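Local coordinates for myosin IE heavy chain (Dictyostelium discoideum, PDB 1LKX), which binds actin and hydrolyses ATP as a single-headed, actin-activated motor that may move membranes relative to actin filaments, at residues I56-I62 with P75-A79; F120-N124 with V171-I175; N94-S100 with C580-R586; G9-F13 with N27-R31. All coordinates share one frame; numbering follows the deposited sequence.

In the fold
The chain piece is the motor domain. Nearest the N terminus, contact 4 closes a loop of 13 residues and sets the first modelled residues against helix 21-33. Contact 1 follows in series and closes a 12-residue span that joins helix 59-65 to the start of helix 77-91. Contact 3 then opens at strand 95-100 and closes at strand 581-588, with 479 residues between. Contact 2 lies wholly within that span and ties the end of helix 107-121 to strand 174-182. No two contacts cross. Contact 1 touches each of the others: I62 meets F120, M77 meets V585, and P75 meets P11. Contacts 2 and 3 reach the same central sheet.

Contact 1 (I56-I62 with P75-A79); sequences IYKESDI and PHMYA. Unlike the reference sequence in segment 75-79: M77 (reference Ile).
Y78 fits between Y57 and I62. The apolar part is led by I62, whose CG1 lies 3.6 Å from CE2 of Y78. D61 adds its CB at the edge of the Y78 ring. CG1 of I56 meets CE1 of H76 at 3.7 Å.

Among the aromatic groups, the rings of Y57 and H76 meet obliquely, with planes 64° apart. The Y78 hydroxyl comes to the edge of the Y57 ring, with Y78 OH 3.7 Å from Y57 CD1. Y78 OH finds its polar partner outside, in Q116 of helix 107-121. Y57 OH likewise bonds to Y38.

Polar bonds hold the side of residues 56-62 together. K58 is the N-cap residue of helix 59-65. Its backbone N donates to D61 OD2 at 2.6 Å, and its NZ forms a salt bridge to the same carboxylate. With CG beside the backbone N (chi1 -57°), D61 turns this carboxylate back to the first turn.

Y57 touches the bound ADP and meets K113 by a cation-pi contact. The contact thus backs a wall of the nucleotide pocket of the myosin motor.

Contact 2 (F120-N124 with V171-I175); sequences FVSSN and VGSPI
S122 and P174 carry most of this contact, with G172 as the third partner. S122 is directed toward the proline, with its CB 3.5 Å from CG of P174. The backbone helps here too, since S122 O is 3.4 Å from P174 CD. S122 places its OG trans to its own backbone N (chi1 -172°), which sends the hydroxyl across to the other segment. There it makes a weak hydrogen bond, with S122 OG 3.3 Å from G172 O. The bond is doubtful, because the position of that hydroxyl is not secure in the model.

P174 opens strand 174-182. Its ring is also approached by S123, with S123 OG 3.8 Å from P174 CG. The S123 hydroxyl itself is hydrogen-bonded to S133.

G172 sits in the turn before the strand with a positive phi of 99°, a conformation glycine takes easily. Its carbonyl has a second donor in Y85 OH, from helix 77-91. N169 OD1 bonds to S173 N and so braces the turn. This turn joins the antiparallel strands 161-168 and 174-182 as a beta hairpin at the outer side of the central sheet. The chain just beyond helix 107-121 rests on the hairpin tip.

Apart from one doubtful bond, this is a small van der Waals contact on the proline. The Y85 bond suggests that G172 O does not depend on S122 alone.

Contact 3 (N94-S100 with C580-R586); sequences NQCVIIS and CSPHYVR
I98 and Y584 lie side by side, with I98 CD1 3.5 Å from Y584 CD2 at the edge of the ring. They belong to two parallel neighbours in the seven-stranded central sheet of the myosin motor, 95-100 and 581-588. On the other face, V585 lies alongside I99 and also reaches V97. V585 CG2 is 4.1 Å from V97 CG1, and V585 CB is 4.0 Å from I99 CG1. This face is covered by helix 107-121, where I99 touches K107 of the ATP site, and by helix 77-91. Helix 398-430 covers the face with I98 and Y584.

Between the backbones, I98 N donates to H583 O at 3.1 Å, and V585 N to I98 O. At the start of the pair, S581 N reaches N94 O and C96 N reaches S581 O.

Polar groups lie toward the ends. At one, H583 NE2 donates to Q95 OE1 at 3.0 Å, in the ring plane and on a lone pair of that oxygen. The bend of Q95 at chi2 (-62°) brings the amide there. At the other, R586 makes a cation-pi contact with F414. Both R586 NE (3.0 Å) and R586 NH1 (3.2 Å) donate to S100 OG within the guanidinium plane.

Contact 4 (G9-F13 with N27-R31); sequences GVPDF and NLTMR
R31 reaches from helix 21-33 along the backbone of residues 9-11. Its CG stands opposite the carbonyl carbon (chi1 -44°), and the chain then bends at chi2 and at chi3. The bend at chi2 lays the chain beside G9, with R31 CD 3.5 Å from G9 CA. The one at chi3 then turns the guanidinium so that V10 and P11 meet it at its edge. R31 NE donates to V10 O at 3.3 Å; the bond is fairly straight but weak. P11 lies against the far end of the group, where its CB is 3.4 Å from R31 NH2. The third nitrogen, NH1, has a weak partner in the backbone O of Y38, so the guanidinium weakly links the N-terminal loop to strand 38-40.

One turn earlier in the helix, N27 extends with CG trans to its backbone N (chi1 179°). Its amide is wedged between V10 and the ring of F13. The side chains of V10 and N27 cross at about a right angle. The amide plane and the F13 ring are 62° apart.

F13 turns its end to the helix and brings CZ to 4.2 Å from L28 CB, so that L28 meets the ring at its edge. F24 of the same helix stacks on this ring. M30 brings SD to 4.1 Å from G9 CA.

D12 faces away and bonds to V14 N and G42 N. The chemistry implies that the first modelled residues are held mainly by packing round R31, N27 and F13. The weak R31 bonds probably orient the guanidinium more than they bind.

Contact 1 (I56-I62 with P75-A79)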
loop_
_atom_site.group_PDB
_atom_site.type_symbol
_atom_site.label_atom_id
_atom_site.label_comp_id
_atom_site.label_asym_id
_atom_site.label_seq_id
_atom_site.Cartn_x
_atom_site.Cartn_y
_atom_site.Cartn_z
ATOM N N ILE A 56 -6.556 14.215 -18.816
ATOM C CA ILE A 56 -7.892 14.154 -18.243
ATOM C C ILE A 56 -7.884 14.434 -16.745
ATOM O O ILE A 56 -8.860 14.158 -16.050
ATOM C CB ILE A 56 -8.520 12.779 -18.474
ATOM C CG1 ILE A 56 -7.910 11.760 -17.523
ATOM C CG2 ILE A 56 -8.265 12.341 -19.898
ATOM C CD1 ILE A 56 -8.487 10.390 -17.668
ATOM N N TYR A 57 -6.779 14.984 -16.254
ATOM C CA TYR A 57 -6.659 15.289 -14.840
ATOM C C TYR A 57 -6.378 16.766 -14.623
ATOM O O TYR A 57 -5.626 17.152 -13.730
ATOM C CB TYR A 57 -5.550 14.449 -14.229
ATOM C CG TYR A 57 -5.753 12.968 -14.407
ATOM C CD1 TYR A 57 -6.799 12.304 -13.774
ATOM C CD2 TYR A 57 -4.890 12.225 -15.210
ATOM C CE1 TYR A 57 -6.979 10.932 -13.933
ATOM C CE2 TYR A 57 -5.059 10.854 -15.381
ATOM C CZ TYR A 57 -6.104 10.211 -14.739
ATOM O OH TYR A 57 -6.275 8.851 -14.902
ATOM N N LYS A 58 -7.005 17.590 -15.447
ATOM C CA LYS A 58 -6.855 19.032 -15.369
ATOM C C LYS A 58 -7.897 19.610 -14.420
ATOM O O LYS A 58 -9.004 19.081 -14.312
ATOM C CB LYS A 58 -7.047 19.636 -16.752
ATOM C CG LYS A 58 -6.130 19.057 -17.810
ATOM C CD LYS A 58 -6.527 19.505 -19.217
ATOM C CE LYS A 58 -7.684 18.676 -19.791
ATOM N NZ LYS A 58 -9.008 18.865 -19.116
ATOM N N GLU A 59 -7.539 20.699 -13.741
ATOM C CA GLU A 59 -8.437 21.374 -12.797
ATOM C C GLU A 59 -9.818 21.604 -13.417
ATOM O O GLU A 59 -10.836 21.572 -12.736
ATOM C CB GLU A 59 -7.823 22.708 -12.360
ATOM C CG GLU A 59 -6.900 23.331 -13.413
ATOM C CD GLU A 59 -7.460 23.242 -14.835
ATOM O OE1 GLU A 59 -8.508 23.867 -15.119
ATOM O OE2 GLU A 59 -6.850 22.537 -15.674
ATOM N N SER A 60 -9.846 21.828 -14.719
ATOM C CA SER A 60 -11.106 22.042 -15.404
ATOM C C SER A 60 -11.915 20.750 -15.287
ATOM O O SER A 60 -13.134 20.777 -15.114
ATOM C CB SER A 60 -10.856 22.377 -16.876
ATOM O OG SER A 60 -10.259 21.280 -17.549
ATOM N N ASP A 61 -11.230 19.617 -15.389
ATOM C CA ASP A 61 -11.897 18.333 -15.269
ATOM C C ASP A 61 -12.379 18.228 -13.827
ATOM O O ASP A 61 -13.461 17.708 -13.554
ATOM C CB ASP A 61 -10.930 17.185 -15.581
ATOM C CG ASP A 61 -10.294 17.304 -16.956
ATOM O OD1 ASP A 61 -11.031 17.369 -17.963
ATOM O OD2 ASP A 61 -9.047 17.326 -17.028
ATOM N N ILE A 62 -11.564 18.733 -12.903
ATOM C CA ILE A 62 -11.925 18.696 -11.499
ATOM C C ILE A 62 -13.206 19.471 -11.333
ATOM O O ILE A 62 -14.131 19.024 -10.662
ATOM C CB ILE A 62 -10.846 19.323 -10.628
ATOM C CG1 ILE A 62 -9.645 18.386 -10.568
ATOM C CG2 ILE A 62 -11.385 19.585 -9.250
ATOM C CD1 ILE A 62 -8.576 18.819 -9.598
ATOM N N PRO A 75 -17.264 7.916 -16.984
ATOM C CA PRO A 75 -16.638 7.343 -15.796
ATOM C C PRO A 75 -15.285 8.000 -15.547
ATOM O O PRO A 75 -14.482 8.165 -16.479
ATOM C CB PRO A 75 -16.508 5.875 -16.165
ATOM C CG PRO A 75 -17.715 5.658 -17.007
ATOM C CD PRO A 75 -17.707 6.862 -17.903
ATOM N N HIS A 76 -15.039 8.399 -14.306
ATOM C CA HIS A 76 -13.771 9.021 -13.975
ATOM C C HIS A 76 -13.479 8.932 -12.496
ATOM O O HIS A 76 -14.379 8.977 -11.655
ATOM C CB HIS A 76 -13.754 10.495 -14.401
ATOM C CG HIS A 76 -12.415 11.161 -14.258
ATOM N ND1 HIS A 76 -11.631 11.499 -15.340
ATOM C CD2 HIS A 76 -11.725 11.549 -13.160
ATOM C CE1 HIS A 76 -10.516 12.066 -14.917
ATOM N NE2 HIS A 76 -10.548 12.107 -13.597
ATOM N N MET A 77 -12.192 8.801 -12.208
ATOM C CA MET A 77 -11.675 8.728 -10.861
ATOM C C MET A 77 -12.296 9.826 -9.989
ATOM O O MET A 77 -12.619 9.613 -8.819
ATOM C CB MET A 77 -10.167 8.913 -10.924
ATOM C CG MET A 77 -9.486 8.634 -9.635
ATOM S SD MET A 77 -9.814 6.937 -9.189
ATOM C CE MET A 77 -11.334 7.136 -8.111
ATOM N N TYR A 78 -12.474 11.004 -10.575
ATOM C CA TYR A 78 -13.028 12.134 -9.855
ATOM C C TYR A 78 -14.428 11.934 -9.326
ATOM O O TYR A 78 -14.774 12.450 -8.263
ATOM C CB TYR A 78 -13.003 13.369 -10.726
ATOM C CG TYR A 78 -11.618 13.880 -11.026
ATOM C CD1 TYR A 78 -10.514 13.446 -10.305
ATOM C CD2 TYR A 78 -11.412 14.818 -12.036
ATOM C CE1 TYR A 78 -9.241 13.933 -10.584
ATOM C CE2 TYR A 78 -10.137 15.313 -12.323
ATOM C CZ TYR A 78 -9.061 14.869 -11.598
ATOM O OH TYR A 78 -7.809 15.349 -11.891
ATOM N N ALA A 79 -15.235 11.192 -10.068
ATOM C CA ALA A 79 -16.604 10.944 -9.655
ATOM C C ALA A 79 -16.615 10.227 -8.313
ATOM O O ALA A 79 -17.515 10.415 -7.502
ATOM C CB ALA A 79 -17.307 10.103 -10.701
#

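Contact 2 (F120-N124 with V171-I175)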
loop_
_atom_site.group_PDB
_atom_site.type_symbol
_atom_site.label_atom_id
_atom_site.label_comp_id
_atom_site.label_asym_id
_atom_site.label_seq_id
_atom_site.Cartn_x
_atom_site.Cartn_y
_atom_site.Cartn_z
ATOM N N PHE A 120 -8.731 20.563 -3.259
ATOM C CA PHE A 120 -8.967 21.561 -4.298
ATOM C C PHE A 120 -10.423 21.994 -4.244
ATOM O O PHE A 120 -10.725 23.167 -4.039
ATOM C CB PHE A 120 -8.669 21.004 -5.687
ATOM C CG PHE A 120 -8.871 22.007 -6.795
ATOM C CD1 PHE A 120 -7.812 22.774 -7.268
ATOM C CD2 PHE A 120 -10.130 22.195 -7.359
ATOM C CE1 PHE A 120 -8.003 23.714 -8.286
ATOM C CE2 PHE A 120 -10.328 23.134 -8.377
ATOM C CZ PHE A 120 -9.258 23.892 -8.838
ATOM N N VAL A 121 -11.341 21.061 -4.447
ATOM C CA VAL A 121 -12.739 21.437 -4.352
ATOM C C VAL A 121 -12.925 21.760 -2.880
ATOM O O VAL A 121 -13.782 22.552 -2.504
ATOM C CB VAL A 121 -13.690 20.284 -4.750
ATOM C CG1 VAL A 121 -13.215 19.659 -6.038
ATOM C CG2 VAL A 121 -13.782 19.252 -3.639
ATOM N N SER A 122 -12.077 21.137 -2.058
ATOM C CA SER A 122 -12.088 21.304 -0.607
ATOM C C SER A 122 -11.685 22.708 -0.184
ATOM O O SER A 122 -12.282 23.290 0.714
ATOM C CB SER A 122 -11.150 20.307 0.040
ATOM O OG SER A 122 -11.307 20.363 1.438
ATOM N N SER A 123 -10.649 23.245 -0.813
ATOM C CA SER A 123 -10.217 24.606 -0.519
ATOM C C SER A 123 -11.134 25.516 -1.344
ATOM O O SER A 123 -12.316 25.221 -1.515
ATOM C CB SER A 123 -8.775 24.792 -0.966
ATOM O OG SER A 123 -8.067 23.568 -0.856
ATOM N N ASN A 124 -10.589 26.605 -1.869
ATOM C CA ASN A 124 -11.356 27.538 -2.692
ATOM C C ASN A 124 -10.368 28.600 -3.095
ATOM O O ASN A 124 -9.700 28.504 -4.120
ATOM C CB ASN A 124 -12.496 28.175 -1.892
ATOM C CG ASN A 124 -13.753 27.308 -1.862
ATOM O OD1 ASN A 124 -14.274 26.913 -2.909
ATOM N ND2 ASN A 124 -14.246 27.015 -0.661
ATOM N N VAL A 171 -17.524 22.266 8.160
ATOM C CA VAL A 171 -17.809 23.095 7.001
ATOM C C VAL A 171 -17.270 22.470 5.716
ATOM O O VAL A 171 -17.692 22.832 4.613
ATOM C CB VAL A 171 -17.227 24.520 7.195
ATOM C CG1 VAL A 171 -17.142 25.263 5.863
ATOM C CG2 VAL A 171 -18.117 25.296 8.148
ATOM N N GLY A 172 -16.340 21.533 5.849
ATOM C CA GLY A 172 -15.805 20.879 4.666
ATOM C C GLY A 172 -14.476 21.390 4.148
ATOM O O GLY A 172 -14.098 21.102 3.014
ATOM N N SER A 173 -13.762 22.141 4.983
ATOM C CA SER A 173 -12.460 22.683 4.613
ATOM C C SER A 173 -11.321 21.767 5.052
ATOM O O SER A 173 -11.434 21.053 6.053
ATOM C CB SER A 173 -12.257 24.047 5.254
ATOM O OG SER A 173 -13.186 24.987 4.765
ATOM N N PRO A 174 -10.206 21.772 4.304
ATOM C CA PRO A 174 -9.040 20.946 4.620
ATOM C C PRO A 174 -8.432 21.527 5.880
ATOM O O PRO A 174 -8.041 22.684 5.886
ATOM C CB PRO A 174 -8.113 21.171 3.427
ATOM C CG PRO A 174 -8.983 21.752 2.365
ATOM C CD PRO A 174 -9.955 22.588 3.107
ATOM N N ILE A 175 -8.352 20.763 6.954
ATOM C CA ILE A 175 -7.758 21.314 8.171
ATOM C C ILE A 175 -6.438 20.626 8.479
ATOM O O ILE A 175 -5.680 21.086 9.325
ATOM C CB ILE A 175 -8.682 21.169 9.415
ATOM C CG1 ILE A 175 -8.731 19.713 9.876
ATOM C CG2 ILE A 175 -10.084 21.655 9.094
ATOM C CD1 ILE A 175 -9.539 19.499 11.141
#

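Contact 3 (N94-S100 with C580-R586)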
loop_
_atom_site.group_PDB
_atom_site.type_symbol
_atom_site.label_atom_id
_atom_site.label_comp_id
_atom_site.label_asym_id
_atom_site.label_seq_id
_atom_site.Cartn_x
_atom_site.Cartn_y
_atom_site.Cartn_z
ATOM N N ASN A 94 -17.114 9.619 8.481
ATOM C CA ASN A 94 -15.836 9.332 7.840
ATOM C C ASN A 94 -15.964 8.469 6.594
ATOM O O ASN A 94 -16.756 7.534 6.550
ATOM C CB ASN A 94 -14.913 8.623 8.814
ATOM C CG ASN A 94 -14.494 9.502 9.950
ATOM O OD1 ASN A 94 -13.784 9.057 10.836
ATOM N ND2 ASN A 94 -14.927 10.760 9.933
ATOM N N GLN A 95 -15.160 8.782 5.587
ATOM C CA GLN A 95 -15.159 8.036 4.335
ATOM C C GLN A 95 -13.775 7.428 4.177
ATOM O O GLN A 95 -12.811 7.894 4.786
ATOM C CB GLN A 95 -15.406 8.970 3.154
ATOM C CG GLN A 95 -16.560 9.925 3.323
ATOM C CD GLN A 95 -17.882 9.212 3.489
ATOM O OE1 GLN A 95 -18.377 8.558 2.566
ATOM N NE2 GLN A 95 -18.465 9.330 4.675
ATOM N N CYS A 96 -13.673 6.384 3.367
ATOM C CA CYS A 96 -12.387 5.751 3.112
ATOM C C CYS A 96 -12.421 5.118 1.739
ATOM O O CYS A 96 -13.381 4.452 1.367
ATOM C CB CYS A 96 -12.078 4.685 4.145
ATOM S SG CYS A 96 -13.152 3.276 4.013
ATOM N N VAL A 97 -11.366 5.357 0.981
ATOM C CA VAL A 97 -11.252 4.826 -0.351
ATOM C C VAL A 97 -10.265 3.665 -0.352
ATOM O O VAL A 97 -9.093 3.851 -0.017
ATOM C CB VAL A 97 -10.736 5.895 -1.299
ATOM C CG1 VAL A 97 -10.762 5.362 -2.732
ATOM C CG2 VAL A 97 -11.559 7.159 -1.141
ATOM N N ILE A 98 -10.734 2.466 -0.704
ATOM C CA ILE A 98 -9.839 1.314 -0.755
ATOM C C ILE A 98 -9.530 0.975 -2.208
ATOM O O ILE A 98 -10.411 0.631 -2.986
ATOM C CB ILE A 98 -10.422 0.077 -0.028
ATOM C CG1 ILE A 98 -11.795 -0.280 -0.585
ATOM C CG2 ILE A 98 -10.497 0.343 1.470
ATOM C CD1 ILE A 98 -12.386 -1.573 0.041
ATOM N N ILE A 99 -8.253 1.106 -2.550
ATOM C CA ILE A 99 -7.744 0.873 -3.888
ATOM C C ILE A 99 -6.971 -0.431 -3.865
ATOM O O ILE A 99 -6.116 -0.635 -3.010
ATOM C CB ILE A 99 -6.812 2.030 -4.292
ATOM C CG1 ILE A 99 -7.531 3.352 -4.042
ATOM C CG2 ILE A 99 -6.395 1.900 -5.750
ATOM C CD1 ILE A 99 -6.621 4.510 -3.966
ATOM N N SER A 100 -7.277 -1.307 -4.809
ATOM C CA SER A 100 -6.635 -2.608 -4.897
ATOM C C SER A 100 -6.078 -2.861 -6.296
ATOM O O SER A 100 -6.559 -2.301 -7.278
ATOM C CB SER A 100 -7.648 -3.702 -4.557
ATOM O OG SER A 100 -8.662 -3.787 -5.555
ATOM N N CYS A 580 -16.021 3.333 8.343
ATOM C CA CYS A 580 -16.254 4.451 7.431
ATOM C C CYS A 580 -17.158 4.007 6.299
ATOM O O CYS A 580 -17.462 2.825 6.178
ATOM C CB CYS A 580 -14.936 4.925 6.810
ATOM S SG CYS A 580 -13.553 5.272 7.938
ATOM N N SER A 581 -17.587 4.954 5.472
ATOM C CA SER A 581 -18.420 4.625 4.325
ATOM C C SER A 581 -17.438 4.307 3.216
ATOM O O SER A 581 -16.631 5.152 2.838
ATOM C CB SER A 581 -19.302 5.807 3.906
ATOM O OG SER A 581 -20.325 6.061 4.854
ATOM N N PRO A 582 -17.483 3.078 2.687
ATOM C CA PRO A 582 -16.616 2.583 1.612
ATOM C C PRO A 582 -16.845 3.190 0.230
ATOM O O PRO A 582 -17.961 3.574 -0.136
ATOM C CB PRO A 582 -16.902 1.088 1.594
ATOM C CG PRO A 582 -17.399 0.806 2.963
ATOM C CD PRO A 582 -18.286 1.977 3.232
ATOM N N HIS A 583 -15.758 3.248 -0.526
ATOM C CA HIS A 583 -15.726 3.756 -1.892
ATOM C C HIS A 583 -14.643 2.887 -2.481
ATOM O O HIS A 583 -13.533 2.852 -1.956
ATOM C CB HIS A 583 -15.311 5.220 -1.911
ATOM C CG HIS A 583 -16.335 6.133 -1.321
ATOM N ND1 HIS A 583 -17.467 6.522 -2.007
ATOM C CD2 HIS A 583 -16.428 6.692 -0.092
ATOM C CE1 HIS A 583 -18.213 7.283 -1.225
ATOM N NE2 HIS A 583 -17.605 7.400 -0.057
ATOM N N TYR A 584 -14.953 2.170 -3.553
ATOM C CA TYR A 584 -13.966 1.264 -4.109
ATOM C C TYR A 584 -13.435 1.603 -5.480
ATOM O O TYR A 584 -14.171 2.035 -6.365
ATOM C CB TYR A 584 -14.524 -0.162 -4.129
ATOM C CG TYR A 584 -15.562 -0.440 -3.070
ATOM C CD1 TYR A 584 -16.895 -0.055 -3.251
ATOM C CD2 TYR A 584 -15.216 -1.087 -1.890
ATOM C CE1 TYR A 584 -17.858 -0.311 -2.280
ATOM C CE2 TYR A 584 -16.165 -1.353 -0.905
ATOM C CZ TYR A 584 -17.488 -0.962 -1.106
ATOM O OH TYR A 584 -18.442 -1.225 -0.138
ATOM N N VAL A 585 -12.133 1.406 -5.632
ATOM C CA VAL A 585 -11.439 1.621 -6.889
ATOM C C VAL A 585 -10.693 0.327 -7.065
ATOM O O VAL A 585 -10.097 -0.148 -6.122
ATOM C CB VAL A 585 -10.402 2.774 -6.814
ATOM C CG1 VAL A 585 -9.588 2.835 -8.084
ATOM C CG2 VAL A 585 -11.107 4.092 -6.618
ATOM N N ARG A 586 -10.746 -0.268 -8.245
ATOM C CA ARG A 586 -10.022 -1.508 -8.476
ATOM C C ARG A 586 -9.193 -1.366 -9.746
ATOM O O ARG A 586 -9.734 -1.306 -10.852
ATOM C CB ARG A 586 -10.996 -2.680 -8.592
ATOM C CG ARG A 586 -12.100 -2.615 -7.565
ATOM C CD ARG A 586 -12.524 -3.989 -7.129
ATOM N NE ARG A 586 -11.466 -4.627 -6.362
ATOM C CZ ARG A 586 -11.597 -5.796 -5.747
ATOM N NH1 ARG A 586 -10.571 -6.305 -5.067
ATOM N NH2 ARG A 586 -12.756 -6.448 -5.810
#

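Contact 4 (G9-F13 with N27-R31)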
loop_
_atom_site.group_PDB
_atom_site.type_symbol
_atom_site.label_atom_id
_atom_site.label_comp_id
_atom_site.label_asym_id
_atom_site.label_seq_id
_atom_site.Cartn_x
_atom_site.Cartn_y
_atom_site.Cartn_z
ATOM N N GLY A 9 -17.165 2.430 -25.897
ATOM C CA GLY A 9 -17.702 1.110 -25.427
ATOM C C GLY A 9 -18.982 1.228 -24.616
ATOM O O GLY A 9 -19.981 1.740 -25.094
ATOM N N VAL A 10 -18.959 0.731 -23.387
ATOM C CA VAL A 10 -20.116 0.806 -22.498
ATOM C C VAL A 10 -19.656 1.100 -21.063
ATOM O O VAL A 10 -19.016 0.255 -20.431
ATOM C CB VAL A 10 -20.921 -0.511 -22.531
ATOM C CG1 VAL A 10 -21.656 -0.739 -21.211
ATOM C CG2 VAL A 10 -21.914 -0.450 -23.651
ATOM N N PRO A 11 -19.964 2.308 -20.539
ATOM C CA PRO A 11 -19.582 2.710 -19.175
ATOM C C PRO A 11 -20.409 1.888 -18.195
ATOM O O PRO A 11 -21.582 1.606 -18.454
ATOM C CB PRO A 11 -19.943 4.184 -19.145
ATOM C CG PRO A 11 -21.191 4.210 -19.965
ATOM C CD PRO A 11 -20.840 3.323 -21.150
ATOM N N ASP A 12 -19.816 1.499 -17.077
ATOM C CA ASP A 12 -20.539 0.666 -16.118
ATOM C C ASP A 12 -20.964 -0.671 -16.772
ATOM O O ASP A 12 -21.814 -0.718 -17.656
ATOM C CB ASP A 12 -21.774 1.391 -15.566
ATOM C CG ASP A 12 -22.466 0.600 -14.465
ATOM O OD1 ASP A 12 -22.790 -0.584 -14.698
ATOM O OD2 ASP A 12 -22.687 1.155 -13.373
ATOM N N PHE A 13 -20.362 -1.755 -16.297
ATOM C CA PHE A 13 -20.610 -3.086 -16.817
ATOM C C PHE A 13 -21.997 -3.637 -16.554
ATOM O O PHE A 13 -22.421 -4.575 -17.222
ATOM C CB PHE A 13 -19.563 -4.071 -16.267
ATOM C CG PHE A 13 -18.146 -3.757 -16.683
ATOM C CD1 PHE A 13 -17.347 -2.918 -15.917
ATOM C CD2 PHE A 13 -17.623 -4.279 -17.861
ATOM C CE1 PHE A 13 -16.050 -2.605 -16.317
ATOM C CE2 PHE A 13 -16.328 -3.971 -18.267
ATOM C CZ PHE A 13 -15.540 -3.130 -17.492
ATOM N N ASN A 27 -15.474 -5.613 -23.629
ATOM C CA ASN A 27 -15.864 -4.226 -23.370
ATOM C C ASN A 27 -14.675 -3.453 -22.798
ATOM O O ASN A 27 -14.351 -2.363 -23.270
ATOM C CB ASN A 27 -17.053 -4.177 -22.391
ATOM C CG ASN A 27 -17.493 -2.748 -22.058
ATOM O OD1 ASN A 27 -16.844 -2.049 -21.280
ATOM N ND2 ASN A 27 -18.598 -2.315 -22.647
ATOM N N LEU A 28 -14.021 -4.036 -21.793
ATOM C CA LEU A 28 -12.874 -3.420 -21.146
ATOM C C LEU A 28 -11.717 -3.166 -22.118
ATOM O O LEU A 28 -11.105 -2.092 -22.118
ATOM C CB LEU A 28 -12.429 -4.305 -19.995
ATOM C CG LEU A 28 -11.309 -3.827 -19.084
ATOM C CD1 LEU A 28 -11.501 -4.453 -17.728
ATOM C CD2 LEU A 28 -9.970 -4.197 -19.657
ATOM N N THR A 29 -11.417 -4.153 -22.953
ATOM C CA THR A 29 -10.347 -4.013 -23.936
ATOM C C THR A 29 -10.666 -2.886 -24.913
ATOM O O THR A 29 -9.799 -2.121 -25.334
ATOM C CB THR A 29 -10.198 -5.280 -24.753
ATOM O OG1 THR A 29 -10.021 -6.387 -23.871
ATOM C CG2 THR A 29 -9.008 -5.172 -25.685
ATOM N N MET A 30 -11.934 -2.813 -25.283
ATOM C CA MET A 30 -12.418 -1.811 -26.210
ATOM C C MET A 30 -12.197 -0.415 -25.652
ATOM O O MET A 30 -11.630 0.443 -26.323
ATOM C CB MET A 30 -13.899 -2.040 -26.437
ATOM C CG MET A 30 -14.418 -1.562 -27.764
ATOM S SD MET A 30 -16.189 -1.823 -27.786
ATOM C CE MET A 30 -16.312 -3.630 -27.405
ATOM N N ARG A 31 -12.653 -0.196 -24.421
ATOM C CA ARG A 31 -12.504 1.091 -23.760
ATOM C C ARG A 31 -11.024 1.453 -23.677
ATOM O O ARG A 31 -10.589 2.477 -24.187
ATOM C CB ARG A 31 -13.060 1.028 -22.333
ATOM C CG ARG A 31 -14.390 0.318 -22.168
ATOM C CD ARG A 31 -15.561 1.158 -22.652
ATOM N NE ARG A 31 -16.347 1.738 -21.560
ATOM C CZ ARG A 31 -15.941 2.731 -20.773
ATOM N NH1 ARG A 31 -14.742 3.275 -20.939
ATOM N NH2 ARG A 31 -16.749 3.194 -19.831
#